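Local coordinates for insecticidal crystal protein Cry35Ab1 (Bacillus thuringiensis, PDB 4JP0), which acts with Cry34Ab1 as a binary insecticidal toxin against western corn rootworm, probably targeting the larval midgut epithelium, at residues 82-90 against 264-272. Sequence-based numbering, arbitrary orientation.
Sequences YSSTNSIQK and VGGGTDEIK
Y82 and E270 approach from opposite directions, and the phenol OH donates to OE1 of E270 over a very short 2.4 Å. OE1 lies at the ring edge, near its plane, although the carboxylate itself is turned 53° from the ring. Having CG of Y82 anti to the backbone N (chi1 172°) sends the ring along the other loop, so that CE2 comes 3.7 Å from O of G267, again at the edge. Water 1 donates to the Y82 hydroxyl as well (2.8 Å). The second oxygen of E270 is held differently: water 2 bridges OE2 and O of N86, while the aliphatic CG and CD of K90 pack against OE2. The ammonium NZ of K90 stays 4.9 Å from OE2 and makes a long, weak ion pair with D105; its charge may still favour an ionised carboxylate.

S84 supplies the second grip. Its backbone N donates to O of G266 at 2.9 Å. Its OG donates to that same O over a very short 2.5 Å and accepts a weak bond from D269 N. The place a side chain on G266 would take is filled by the Y82 ring, whose CD2 is 4.0 Å from CA of G266.

Behind this shell, Q89 OE1 accepts from S83 N at a nearly straight 169°, in the carbonyl plane, and a type I turn from S83 to N86, with an ST turn at S83 OG, shapes the loop. E270 is also tied through its backbone to D53. The contact joins a loop of the ricin B-type, beta-trefoil lectin region to one of the P42 insecticidal-toxin region of this Toxin_10 protein, forming part of a buried interdomain interface.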
loop_
_atom_site.group_PDB
_atom_site.type_symbol
_atom_site.label_atom_id
_atom_site.label_comp_id
_atom_site.label_asym_id
_atom_site.label_seq_id
_atom_site.Cartn_x
_atom_site.Cartn_y
_atom_site.Cartn_z
ATOM N N TYR A 82 -13.446 -6.254 11.012
ATOM C CA TYR A 82 -12.096 -6.624 10.709
ATOM C C TYR A 82 -11.141 -5.761 11.479
ATOM O O TYR A 82 -11.332 -4.546 11.590
ATOM C CB TYR A 82 -11.795 -6.460 9.208
ATOM C CG TYR A 82 -10.338 -6.663 8.895
ATOM C CD1 TYR A 82 -9.708 -7.891 9.162
ATOM C CD2 TYR A 82 -9.573 -5.636 8.350
ATOM C CE1 TYR A 82 -8.362 -8.100 8.883
ATOM C CE2 TYR A 82 -8.228 -5.834 8.067
ATOM C CZ TYR A 82 -7.629 -7.063 8.342
ATOM O OH TYR A 82 -6.307 -7.257 8.043
ATOM N N SER A 83 -10.132 -6.394 12.051
ATOM C CA SER A 83 -9.051 -5.650 12.685
ATOM C C SER A 83 -7.717 -6.231 12.211
ATOM O O SER A 83 -7.485 -7.439 12.418
ATOM C CB SER A 83 -9.132 -5.776 14.197
ATOM O OG SER A 83 -7.879 -5.362 14.742
ATOM N N SER A 84 -6.841 -5.395 11.614
ATOM C CA SER A 84 -5.592 -5.925 11.078
ATOM C C SER A 84 -4.593 -6.263 12.181
ATOM O O SER A 84 -3.527 -6.781 11.911
ATOM C CB SER A 84 -4.965 -5.014 9.998
ATOM O OG SER A 84 -4.493 -3.794 10.555
ATOM N N THR A 85 -4.962 -6.008 13.430
ATOM C CA THR A 85 -4.091 -6.355 14.524
ATOM C C THR A 85 -4.667 -7.470 15.372
ATOM O O THR A 85 -4.111 -7.787 16.424
ATOM C CB THR A 85 -3.762 -5.107 15.376
ATOM O OG1 THR A 85 -4.963 -4.379 15.680
ATOM C CG2 THR A 85 -2.951 -4.113 14.542
ATOM N N ASN A 86 -5.764 -8.073 14.915
ATOM C CA ASN A 86 -6.404 -9.152 15.655
ATOM C C ASN A 86 -6.140 -10.529 15.045
ATOM O O ASN A 86 -6.768 -10.904 14.041
ATOM C CB ASN A 86 -7.915 -8.940 15.727
ATOM C CG ASN A 86 -8.538 -9.722 16.846
ATOM O OD1 ASN A 86 -7.888 -10.591 17.422
ATOM N ND2 ASN A 86 -9.781 -9.391 17.202
ATOM N N SER A 87 -5.246 -11.287 15.684
ATOM C CA SER A 87 -4.797 -12.581 15.151
ATOM C C SER A 87 -5.921 -13.609 15.017
ATOM O O SER A 87 -5.868 -14.492 14.153
ATOM C CB SER A 87 -3.649 -13.155 15.991
ATOM O OG SER A 87 -4.121 -13.872 17.125
ATOM N N ILE A 88 -6.948 -13.459 15.846
ATOM C CA ILE A 88 -8.055 -14.412 15.846
ATOM C C ILE A 88 -8.952 -14.285 14.657
ATOM O O ILE A 88 -10.013 -14.904 14.646
ATOM C CB ILE A 88 -8.938 -14.192 17.062
ATOM C CG1 ILE A 88 -9.589 -12.794 16.954
ATOM C CG2 ILE A 88 -8.154 -14.404 18.357
ATOM C CD1 ILE A 88 -10.873 -12.589 17.840
ATOM N N GLN A 89 -8.618 -13.424 13.700
ATOM C CA GLN A 89 -9.418 -13.378 12.487
ATOM C C GLN A 89 -8.651 -13.970 11.307
ATOM O O GLN A 89 -9.129 -13.938 10.187
ATOM C CB GLN A 89 -9.829 -11.948 12.185
ATOM C CG GLN A 89 -10.756 -11.373 13.264
ATOM C CD GLN A 89 -11.036 -9.909 13.057
ATOM O OE1 GLN A 89 -10.378 -9.261 12.255
ATOM N NE2 GLN A 89 -11.995 -9.382 13.782
ATOM N N LYS A 90 -7.446 -14.484 11.554
ATOM C CA LYS A 90 -6.630 -15.045 10.445
ATOM C C LYS A 90 -6.803 -16.558 10.267
ATOM O O LYS A 90 -6.838 -17.313 11.246
ATOM C CB LYS A 90 -5.138 -14.727 10.651
ATOM C CG LYS A 90 -4.824 -13.218 10.753
ATOM C CD LYS A 90 -3.298 -12.985 10.703
ATOM C CE LYS A 90 -2.677 -13.381 12.013
ATOM N NZ LYS A 90 -1.150 -13.148 12.107
ATOM N N VAL A 264 -10.696 4.761 12.634
ATOM C CA VAL A 264 -11.800 4.001 12.069
ATOM C C VAL A 264 -11.175 3.099 10.991
ATOM O O VAL A 264 -10.277 3.533 10.268
ATOM C CB VAL A 264 -12.850 4.929 11.411
ATOM C CG1 VAL A 264 -13.656 4.178 10.384
ATOM C CG2 VAL A 264 -13.780 5.547 12.457
ATOM N N GLY A 265 -11.617 1.853 10.886
ATOM C CA GLY A 265 -11.025 0.957 9.896
ATOM C C GLY A 265 -10.072 -0.048 10.512
ATOM O O GLY A 265 -9.530 0.185 11.594
ATOM N N GLY A 266 -9.903 -1.187 9.840
ATOM C CA GLY A 266 -9.012 -2.241 10.297
ATOM C C GLY A 266 -7.543 -2.076 9.931
ATOM O O GLY A 266 -6.689 -2.639 10.588
ATOM N N GLY A 267 -7.239 -1.308 8.890
ATOM C CA GLY A 267 -5.843 -1.118 8.484
ATOM C C GLY A 267 -5.229 -2.212 7.599
ATOM O O GLY A 267 -5.901 -3.153 7.200
ATOM N N THR A 268 -3.942 -2.066 7.283
ATOM C CA THR A 268 -3.272 -2.961 6.348
ATOM C C THR A 268 -2.081 -3.685 6.960
ATOM O O THR A 268 -1.202 -4.176 6.230
ATOM C CB THR A 268 -2.790 -2.141 5.133
ATOM O OG1 THR A 268 -2.223 -0.908 5.610
ATOM C CG2 THR A 268 -3.969 -1.698 4.266
ATOM N N ASP A 269 -2.026 -3.777 8.288
ATOM C CA ASP A 269 -0.891 -4.401 8.930
ATOM C C ASP A 269 -0.621 -5.796 8.414
ATOM O O ASP A 269 0.478 -6.212 8.358
ATOM C CB ASP A 269 -0.990 -4.452 10.448
ATOM C CG ASP A 269 0.341 -4.741 11.078
ATOM O OD1 ASP A 269 1.217 -3.901 10.929
ATOM O OD2 ASP A 269 0.545 -5.805 11.640
ATOM N N GLU A 270 -1.671 -6.500 8.054
ATOM C CA GLU A 270 -1.516 -7.874 7.643
ATOM C C GLU A 270 -1.089 -8.052 6.198
ATOM O O GLU A 270 -0.950 -9.194 5.747
ATOM C CB GLU A 270 -2.772 -8.709 7.957
ATOM C CG GLU A 270 -2.929 -9.013 9.436
ATOM C CD GLU A 270 -4.349 -9.404 9.821
ATOM O OE1 GLU A 270 -5.284 -9.206 9.024
ATOM O OE2 GLU A 270 -4.550 -9.873 10.940
ATOM N N ILE A 271 -0.912 -6.949 5.466
ATOM C CA ILE A 271 -0.395 -7.059 4.113
ATOM C C ILE A 271 0.887 -6.240 3.963
ATOM O O ILE A 271 1.305 -5.896 2.847
ATOM C CB ILE A 271 -1.455 -6.669 3.020
ATOM C CG1 ILE A 271 -1.928 -5.223 3.204
ATOM C CG2 ILE A 271 -2.668 -7.658 3.066
ATOM C CD1 ILE A 271 -2.551 -4.613 1.942
ATOM N N LYS A 272 1.500 -5.902 5.075
ATOM C CA LYS A 272 2.726 -5.096 5.002
ATOM C C LYS A 272 3.847 -5.658 4.127
ATOM O O LYS A 272 4.598 -4.885 3.506
ATOM C CB LYS A 272 3.290 -4.762 6.401
ATOM C CG LYS A 272 3.793 -5.955 7.157
ATOM C CD LYS A 272 4.134 -5.577 8.611
ATOM C CE LYS A 272 3.711 -6.683 9.584
ATOM N NZ LYS A 272 4.615 -6.623 10.775
HETATM O O HOH W 1 -4.241 -6.026 6.541
HETATM O O HOH W 2 -6.953 -9.931 11.635
#